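Local coordinates for putative dihydrodipicolinate synthase family protein (Coccidioides immitis, PDB 3QFE), which is of unknown function but belongs to the dihydrodipicolinate synthase family, whose members are built on a TIM barrel of parallel strands ringed by helices, at residues A32-E35 / R36-Y40; K266-A269 / A270-A274; V95-H98 / I99-S103; F59-R63 / E64-Q68. All coordinates share one frame; numbering follows the deposited sequence.

Contact 1: residues A32-E35 / R36-Y40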
# COMPACT_ATOMS: atom_id res chain seq x y z
N ALA A 32 -8.87 8.59 -16.40
CA ALA A 32 -9.78 7.60 -16.97
C ALA A 32 -9.19 6.19 -16.81
O ALA A 32 -9.87 5.27 -16.33
CB ALA A 32 -10.12 7.92 -18.45
N SER A 33 -7.93 6.00 -17.18
CA SER A 33 -7.31 4.71 -16.95
C SER A 33 -7.19 4.38 -15.46
O SER A 33 -7.49 3.26 -15.04
CB SER A 33 -5.97 4.61 -17.65
OG SER A 33 -6.16 4.92 -19.02
N GLN A 34 -6.78 5.37 -14.67
CA GLN A 34 -6.62 5.20 -13.24
C GLN A 34 -7.90 4.71 -12.57
O GLN A 34 -7.85 3.86 -11.68
CB GLN A 34 -6.20 6.54 -12.59
CG GLN A 34 -5.65 6.37 -11.20
CD GLN A 34 -4.27 5.74 -11.20
OE1 GLN A 34 -3.31 6.33 -11.68
NE2 GLN A 34 -4.18 4.55 -10.67
N GLU A 35 -9.03 5.29 -12.94
CA GLU A 35 -10.30 4.86 -12.37
C GLU A 35 -10.63 3.38 -12.71
O GLU A 35 -11.04 2.63 -11.82
CB GLU A 35 -11.45 5.77 -12.81
CG GLU A 35 -12.66 5.66 -11.90
CD GLU A 35 -13.90 6.31 -12.48
OE1 GLU A 35 -13.75 7.10 -13.42
OE2 GLU A 35 -15.04 6.04 -12.01
N ARG A 36 -10.43 2.99 -13.97
CA ARG A 36 -10.61 1.61 -14.42
C ARG A 36 -9.78 0.67 -13.59
O ARG A 36 -10.25 -0.39 -13.18
CB ARG A 36 -10.23 1.43 -15.89
CG ARG A 36 -11.15 2.13 -16.84
CD ARG A 36 -10.90 1.72 -18.28
NE ARG A 36 -11.92 2.31 -19.15
CZ ARG A 36 -11.90 2.24 -20.47
NH1 ARG A 36 -12.88 2.80 -21.18
NH2 ARG A 36 -10.91 1.60 -21.09
N TYR A 37 -8.54 1.07 -13.33
CA TYR A 37 -7.55 0.23 -12.66
C TYR A 37 -7.86 0.05 -11.18
O TYR A 37 -7.89 -1.07 -10.69
CB TYR A 37 -6.15 0.81 -12.87
CG TYR A 37 -5.04 0.01 -12.23
CD1 TYR A 37 -4.64 -1.23 -12.76
CD2 TYR A 37 -4.40 0.47 -11.10
CE1 TYR A 37 -3.62 -1.97 -12.19
CE2 TYR A 37 -3.37 -0.26 -10.50
CZ TYR A 37 -2.98 -1.49 -11.06
OH TYR A 37 -1.96 -2.22 -10.47
N TYR A 38 -8.10 1.15 -10.48
CA TYR A 38 -8.51 1.11 -9.07
C TYR A 38 -9.77 0.26 -8.89
O TYR A 38 -9.87 -0.52 -7.92
CB TYR A 38 -8.83 2.50 -8.57
CG TYR A 38 -7.68 3.47 -8.30
CD1 TYR A 38 -6.42 3.03 -7.95
CD2 TYR A 38 -7.90 4.84 -8.34
CE1 TYR A 38 -5.40 3.94 -7.68
CE2 TYR A 38 -6.90 5.76 -8.05
CZ TYR A 38 -5.66 5.30 -7.73
OH TYR A 38 -4.67 6.20 -7.46
N ALA A 39 -10.75 0.43 -9.78
CA ALA A 39 -12.01 -0.28 -9.69
C ALA A 39 -11.74 -1.78 -9.87
O ALA A 39 -12.24 -2.61 -9.10
CB ALA A 39 -12.99 0.23 -10.70
N TYR A 40 -10.92 -2.13 -10.86
CA TYR A 40 -10.57 -3.53 -11.06
C TYR A 40 -9.91 -4.13 -9.80
O TYR A 40 -10.26 -5.25 -9.38
CB TYR A 40 -9.62 -3.66 -12.25
CG TYR A 40 -9.30 -5.11 -12.53
CD1 TYR A 40 -10.18 -5.91 -13.26
CD2 TYR A 40 -8.13 -5.69 -12.04
CE1 TYR A 40 -9.89 -7.23 -13.50
CE2 TYR A 40 -7.84 -7.02 -12.27
CZ TYR A 40 -8.72 -7.79 -12.99
OH TYR A 40 -8.44 -9.11 -13.23
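Gln-34 reaches over one face of the Tyr-38 ring, one helical turn further on. Both residues sit on helix 31-42, an outer helix of the TIM barrel. This helix makes the beta-alpha-beta crossover from strand 13-17 to strand 48-51. The amide of Gln-34 does not lie flat on the ring, for the two planes are 36° apart. Its NE2 stands 3.2 Å above the ring plane, shifted toward the rim. The ring atom nearest to Gln-34 NE2 is Tyr-38 CE1, at 3.3 Å. Gln-34 CG sits over the same face, near the other epsilon carbon, 3.4 Å from Tyr-38 CE2. The side chain therefore spans the ring from one epsilon carbon to the other. A bend at chi2 (73°) folds the amide over in this way. The amide is also held by the loop that follows strand 13-17: OE1 pairs with Phe-21 N and NE2 with Val-19 O. These two bonds fix its rotation. Tyr-37 approaches the same amide obliquely, with CD2 4.1 Å from Gln-34 NE2. The hydroxyl of Tyr-37 bonds to Asn-223 OD1, while the Tyr-38 ring packs on Ala-73 and Ala-76 of helix 63-77. Beneath the side chains, Tyr-38 N donates to Gln-34 O at 3.0 Å in a nearly straight bond (176°). The same oxygen, Gln-34 O, lies 3.4 Å from Tyr-38 CG.

Contact 2: residues K266-A269 / A270-A274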
# COMPACT_ATOMS: atom_id res chain seq x y z
N LYS A 266 5.56 -1.30 -11.82
CA LYS A 266 4.67 -0.65 -12.81
C LYS A 266 4.55 -1.44 -14.11
O LYS A 266 3.45 -1.58 -14.64
CB LYS A 266 5.11 0.78 -13.13
CG LYS A 266 5.08 1.73 -11.93
CD LYS A 266 5.26 3.19 -12.36
CE LYS A 266 3.97 3.70 -12.97
NZ LYS A 266 3.98 5.14 -13.27
N TYR A 267 5.66 -1.98 -14.60
CA TYR A 267 5.68 -2.72 -15.86
C TYR A 267 4.94 -4.06 -15.72
O TYR A 267 4.22 -4.50 -16.63
CB TYR A 267 7.11 -2.92 -16.38
CG TYR A 267 7.15 -3.83 -17.58
CD1 TYR A 267 6.80 -3.35 -18.85
CD2 TYR A 267 7.45 -5.18 -17.44
CE1 TYR A 267 6.80 -4.20 -19.95
CE2 TYR A 267 7.43 -6.04 -18.54
CZ TYR A 267 7.11 -5.54 -19.79
OH TYR A 267 7.09 -6.39 -20.89
N ALA A 268 5.09 -4.70 -14.56
CA ALA A 268 4.39 -5.97 -14.32
C ALA A 268 2.88 -5.71 -14.29
O ALA A 268 2.11 -6.43 -14.90
CB ALA A 268 4.88 -6.62 -13.03
N ALA A 269 2.47 -4.66 -13.59
CA ALA A 269 1.06 -4.27 -13.57
C ALA A 269 0.59 -3.96 -14.98
O ALA A 269 -0.52 -4.34 -15.36
CB ALA A 269 0.87 -3.07 -12.67
N ALA A 270 1.44 -3.31 -15.79
CA ALA A 270 1.06 -2.96 -17.15
C ALA A 270 0.69 -4.21 -17.94
O ALA A 270 -0.26 -4.19 -18.74
CB ALA A 270 2.16 -2.20 -17.85
N ILE A 271 1.42 -5.30 -17.76
CA ILE A 271 1.20 -6.42 -18.67
C ILE A 271 0.31 -7.50 -18.09
O ILE A 271 -0.10 -8.41 -18.80
CB ILE A 271 2.51 -6.99 -19.26
CG1 ILE A 271 3.45 -7.48 -18.15
CG2 ILE A 271 3.17 -5.97 -20.21
CD1 ILE A 271 4.34 -8.60 -18.61
N PHE A 272 0.02 -7.39 -16.80
CA PHE A 272 -0.86 -8.36 -16.19
C PHE A 272 -2.18 -7.72 -15.79
O PHE A 272 -3.13 -7.76 -16.57
CB PHE A 272 -0.16 -9.10 -15.05
CG PHE A 272 1.01 -9.91 -15.51
CD1 PHE A 272 0.83 -10.98 -16.41
CD2 PHE A 272 2.32 -9.61 -15.09
CE1 PHE A 272 1.93 -11.75 -16.88
CE2 PHE A 272 3.42 -10.37 -15.53
CZ PHE A 272 3.23 -11.44 -16.43
N SER A 273 -2.21 -7.08 -14.63
CA SER A 273 -3.46 -6.51 -14.10
C SER A 273 -4.09 -5.39 -14.95
O SER A 273 -5.31 -5.37 -15.12
CB SER A 273 -3.24 -6.01 -12.68
OG SER A 273 -2.30 -4.97 -12.72
N ALA A 274 -3.28 -4.47 -15.46
CA ALA A 274 -3.81 -3.36 -16.27
C ALA A 274 -4.45 -3.86 -17.56
O ALA A 274 -5.54 -3.42 -17.93
CB ALA A 274 -2.73 -2.31 -16.56
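Ala-269 O is the polar atom on which this turn closes. Ala-274 N, five residues on, donates to it at 2.8 Å with a fairly straight N-H...O angle of 165°. Phe-272 N adds a weak bond to Ala-269 O at 3.4 Å. Phe-272 N also bonds to Ala-268 O at 3.0 Å, so its N-H is shared between two carbonyls. Ser-273 OG packs beside Ala-269 and bonds to Asn-223 O. Two side-chain contacts flank the turn. Ile-271 CG2 touches the Tyr-267 ring at CZ, 4.0 Å away, and CD1 touches it near CE2; the approach is oblique. Chi1 of Ile-271 (59°) sets CG1 between its own N and carbonyl carbon, which brings CG1 within 3.4 Å of Tyr-267 O. The Phe-272 ring lies beside Ala-268, with CD2 3.2 Å from Ala-268 O. The ring also packs on Met-307 and Ala-311 of helix 297-317. Phe-272 is where the chain leaves helical backbone angles, and helix 273-276 starts right after it. The bond spanning five residues thus bridges a break between helices 262-271 and 273-276, in the helical C-terminal region that follows the barrel in this family.

Contact 3: residues V95-H98 / I99-S103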
# COMPACT_ATOMS: atom_id res chain seq x y z
N VAL A 95 2.32 18.05 5.76
CA VAL A 95 1.55 16.86 6.14
C VAL A 95 0.09 17.19 6.45
O VAL A 95 -0.80 16.50 5.96
CB VAL A 95 2.23 16.06 7.31
CG1 VAL A 95 1.33 14.87 7.78
CG2 VAL A 95 3.60 15.54 6.85
N LEU A 96 -0.16 18.27 7.20
CA LEU A 96 -1.54 18.67 7.52
C LEU A 96 -2.33 19.12 6.30
O LEU A 96 -3.52 18.83 6.18
CB LEU A 96 -1.58 19.74 8.61
CG LEU A 96 -1.20 19.16 9.97
CD1 LEU A 96 -1.14 20.29 10.98
CD2 LEU A 96 -2.16 18.02 10.42
N GLU A 97 -1.68 19.83 5.39
CA GLU A 97 -2.32 20.20 4.13
C GLU A 97 -2.72 18.94 3.33
O GLU A 97 -3.89 18.82 2.89
CB GLU A 97 -1.41 21.14 3.34
CG GLU A 97 -1.91 21.48 1.94
CD GLU A 97 -1.04 22.54 1.27
OE1 GLU A 97 -0.07 22.17 0.54
OE2 GLU A 97 -1.33 23.72 1.49
N HIS A 98 -1.79 17.99 3.16
CA HIS A 98 -2.12 16.71 2.52
C HIS A 98 -3.24 15.98 3.23
O HIS A 98 -4.16 15.48 2.57
CB HIS A 98 -0.92 15.77 2.48
CG HIS A 98 0.18 16.23 1.58
ND1 HIS A 98 1.47 15.75 1.69
CD2 HIS A 98 0.18 17.12 0.56
CE1 HIS A 98 2.21 16.32 0.75
NE2 HIS A 98 1.46 17.17 0.08
N ILE A 99 -3.17 15.91 4.56
CA ILE A 99 -4.23 15.25 5.30
C ILE A 99 -5.60 15.89 5.04
O ILE A 99 -6.55 15.19 4.70
CB ILE A 99 -3.93 15.16 6.82
CG1 ILE A 99 -2.78 14.17 7.08
CG2 ILE A 99 -5.19 14.76 7.56
CD1 ILE A 99 -2.30 14.14 8.57
N ASN A 100 -5.69 17.22 5.18
CA ASN A 100 -6.94 17.91 4.94
C ASN A 100 -7.43 17.73 3.50
O ASN A 100 -8.63 17.55 3.28
CB ASN A 100 -6.82 19.38 5.36
CG ASN A 100 -6.90 19.54 6.87
OD1 ASN A 100 -7.86 19.08 7.51
ND2 ASN A 100 -5.90 20.16 7.46
N ASP A 101 -6.51 17.75 2.54
CA ASP A 101 -6.86 17.46 1.15
C ASP A 101 -7.44 16.06 1.04
O ASP A 101 -8.46 15.88 0.37
CB ASP A 101 -5.64 17.58 0.22
CG ASP A 101 -5.21 19.03 0.01
OD1 ASP A 101 -5.94 19.96 0.42
OD2 ASP A 101 -4.13 19.23 -0.57
N ALA A 102 -6.80 15.09 1.71
CA ALA A 102 -7.23 13.69 1.68
C ALA A 102 -8.62 13.51 2.25
O ALA A 102 -9.44 12.77 1.72
CB ALA A 102 -6.22 12.77 2.42
N SER A 103 -8.86 14.21 3.35
CA SER A 103 -10.14 14.17 4.01
C SER A 103 -11.23 14.66 3.07
O SER A 103 -12.23 13.96 2.86
CB SER A 103 -10.09 15.01 5.28
OG SER A 103 -11.32 14.93 5.96
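From Val-95 to Ala-102 the backbone is regular alpha-helix: the N atoms of Ile-99, Asn-100, Asp-101 and Ala-102 each donate to the carbonyl four residues earlier. The shortest of these bonds include Ile-99 N to Val-95 O, at 2.8 Å. Two groups of side chains carry the contact, one apolar and one acidic. In the apolar group, Ile-99 CD1 meets Val-95 CG1 at 3.8 Å, and the two branches cross at a slant. Val-95 CG1 is trans to its backbone N (chi1 175°), which carries it alongside the carbonyl and toward Ile-99. Leu-96 CD2 reaches the same methyl more loosely, 4.3 Å from Ile-99 CD1. This group packs against the barrel and the next helix: Val-95 on Val-112 and Phe-130, Ile-99 on Val-110 and Val-134. The helix here forms the crossover of the beta-alpha-beta unit between strands 83-86 and 109-112. His-98 ND1 bonds to Val-87 O. In the acidic group, Glu-97 and Asp-101 run side by side and point the same way. Their carboxylate planes are only 9° apart. Glu-97 CG lies 4.0 Å from Asp-101 OD2, but the nearest charged oxygens, Glu-97 OE1 and Asp-101 OD2, are 5.1 Å apart. Asp-101 CG also sits 3.2 Å from Glu-97 O. Arg-63, at the start of helix 63-77, makes a salt bridge to Asp-101 OD2 and a long, weak ion pair to Glu-97 OE1. Two like charges on one helical turn would be expected to repel, and the shared arginine probably offsets that cost.

Contact 4: residues F59-R63 / E64-Q68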
# COMPACT_ATOMS: atom_id res chain seq x y z
N PHE A 59 5.65 11.06 -4.16
CA PHE A 59 6.58 12.17 -4.00
C PHE A 59 6.92 12.89 -5.31
O PHE A 59 7.59 13.91 -5.28
CB PHE A 59 7.84 11.72 -3.27
CG PHE A 59 7.79 11.91 -1.78
CD1 PHE A 59 8.68 12.78 -1.13
CD2 PHE A 59 6.86 11.20 -1.00
CE1 PHE A 59 8.65 12.94 0.28
CE2 PHE A 59 6.82 11.35 0.39
CZ PHE A 59 7.71 12.22 1.03
N LEU A 60 6.44 12.37 -6.44
CA LEU A 60 6.62 12.97 -7.76
C LEU A 60 5.39 13.78 -8.21
O LEU A 60 5.35 14.32 -9.32
CB LEU A 60 6.95 11.90 -8.80
CG LEU A 60 8.10 10.93 -8.49
CD1 LEU A 60 8.43 10.05 -9.71
CD2 LEU A 60 9.34 11.64 -8.03
N LEU A 61 4.40 13.84 -7.33
CA LEU A 61 3.10 14.45 -7.62
C LEU A 61 2.98 15.87 -7.06
O LEU A 61 3.55 16.19 -6.01
CB LEU A 61 1.98 13.61 -7.01
CG LEU A 61 1.85 12.17 -7.53
CD1 LEU A 61 0.64 11.53 -6.86
CD2 LEU A 61 1.76 12.08 -9.06
N THR A 62 2.20 16.70 -7.73
CA THR A 62 1.88 17.99 -7.14
C THR A 62 0.77 17.77 -6.12
O THR A 62 0.10 16.74 -6.16
CB THR A 62 1.38 18.98 -8.18
OG1 THR A 62 0.07 18.55 -8.63
CG2 THR A 62 2.37 19.08 -9.36
N ARG A 63 0.56 18.74 -5.23
CA ARG A 63 -0.50 18.66 -4.23
C ARG A 63 -1.87 18.39 -4.86
O ARG A 63 -2.64 17.56 -4.39
CB ARG A 63 -0.53 19.95 -3.42
CG ARG A 63 -1.81 20.13 -2.62
CD ARG A 63 -2.04 21.57 -2.25
NE ARG A 63 -3.11 21.65 -1.28
CZ ARG A 63 -3.80 22.75 -0.96
NH1 ARG A 63 -3.52 23.92 -1.53
NH2 ARG A 63 -4.76 22.67 -0.05
N GLU A 64 -2.17 19.10 -5.94
CA GLU A 64 -3.42 18.93 -6.65
C GLU A 64 -3.57 17.51 -7.25
O GLU A 64 -4.66 16.91 -7.22
CB GLU A 64 -3.53 20.01 -7.72
CG GLU A 64 -4.78 19.97 -8.50
CD GLU A 64 -5.09 21.30 -9.19
OE1 GLU A 64 -4.46 22.34 -8.83
OE2 GLU A 64 -5.98 21.29 -10.07
N GLU A 65 -2.49 16.97 -7.79
CA GLU A 65 -2.55 15.62 -8.35
C GLU A 65 -2.84 14.60 -7.26
O GLU A 65 -3.66 13.69 -7.46
CB GLU A 65 -1.27 15.29 -9.11
CG GLU A 65 -1.18 16.06 -10.44
CD GLU A 65 0.18 15.98 -11.12
OE1 GLU A 65 1.17 15.63 -10.46
OE2 GLU A 65 0.27 16.28 -12.33
N ARG A 66 -2.21 14.78 -6.10
CA ARG A 66 -2.47 13.93 -4.95
C ARG A 66 -3.95 13.85 -4.64
O ARG A 66 -4.47 12.76 -4.44
CB ARG A 66 -1.74 14.44 -3.71
CG ARG A 66 -0.27 14.05 -3.66
CD ARG A 66 0.39 14.84 -2.54
NE ARG A 66 1.74 14.41 -2.26
CZ ARG A 66 2.06 13.39 -1.47
NH1 ARG A 66 1.10 12.69 -0.87
NH2 ARG A 66 3.35 13.08 -1.27
N ALA A 67 -4.61 15.00 -4.57
CA ALA A 67 -6.05 15.09 -4.25
C ALA A 67 -6.93 14.46 -5.33
O ALA A 67 -7.96 13.88 -5.02
CB ALA A 67 -6.47 16.58 -4.01
N GLN A 68 -6.55 14.64 -6.59
CA GLN A 68 -7.32 14.07 -7.70
C GLN A 68 -7.25 12.55 -7.64
O GLN A 68 -8.24 11.87 -7.92
CB GLN A 68 -6.82 14.57 -9.06
CG GLN A 68 -7.22 15.99 -9.28
CD GLN A 68 -6.48 16.69 -10.42
OE1 GLN A 68 -5.44 16.21 -10.91
NE2 GLN A 68 -7.02 17.83 -10.84
O HOH W 1 3.50 16.38 -3.28
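A capping box between Thr-62 and Glu-65 starts helix 63-77. Thr-62 is the N-cap. Its OG1 accepts from Glu-65 N at 3.1 Å. In return, Glu-65 OE1 accepts from Thr-62 N, also at 3.1 Å and nearly straight (172°). That N-H meets OE1 from above the carboxylate plane, 37° out of it. The Thr-62 hydroxyl is turned back over its own backbone, toward the first turn of the helix. The Glu-65 chain runs extended beyond CG and passes close to the hydroxyl, with CG 3.3 Å from Thr-62 OG1. Glu-65 OE1 has a second partner, a salt bridge to Arg-289, which should steady the carboxylate in its capping place. In the TIM barrel this is the point where the chain coming from strand 48-51 enters its outer helix. Helical bonding begins with Arg-66 N donating to Thr-62 O at 3.0 Å. The Arg-66 side chain runs out extended from CG to NE, alongside the incoming loop. Its CG packs 4.1 Å from Leu-61 CB. One water bridges the two residues: it donates to Leu-61 O at 2.7 Å and accepts from Arg-66 NE at 2.8 Å, lying in the guanidinium plane at the edge. Phe-59 CD2 also lies near that plane, at the guanidinium edge by NH2, and the ring is turned 69° to the guanidinium.

All four contacts are local. Contacts 1 and 3 each lie within one outer helix of the barrel, contact 2 crosses a break between two C-terminal helices, and contact 4 runs from a loop into another outer helix. Contact 2 is buried, contacts 1 and 3 are partly buried, and contact 4 is at the surface. Contacts 1 and 2 touch where Tyr-37 packs on Ala-269 and Ser-273. Contacts 3 and 4 meet, their centres about 11 Å apart, and charge joins them as well as packing, with His-98 beside Arg-66. Chemistry follows place: an amide on a ring in contact 1, alanines round a helix break in contact 2, carboxylates and a capping box in contacts 3 and 4.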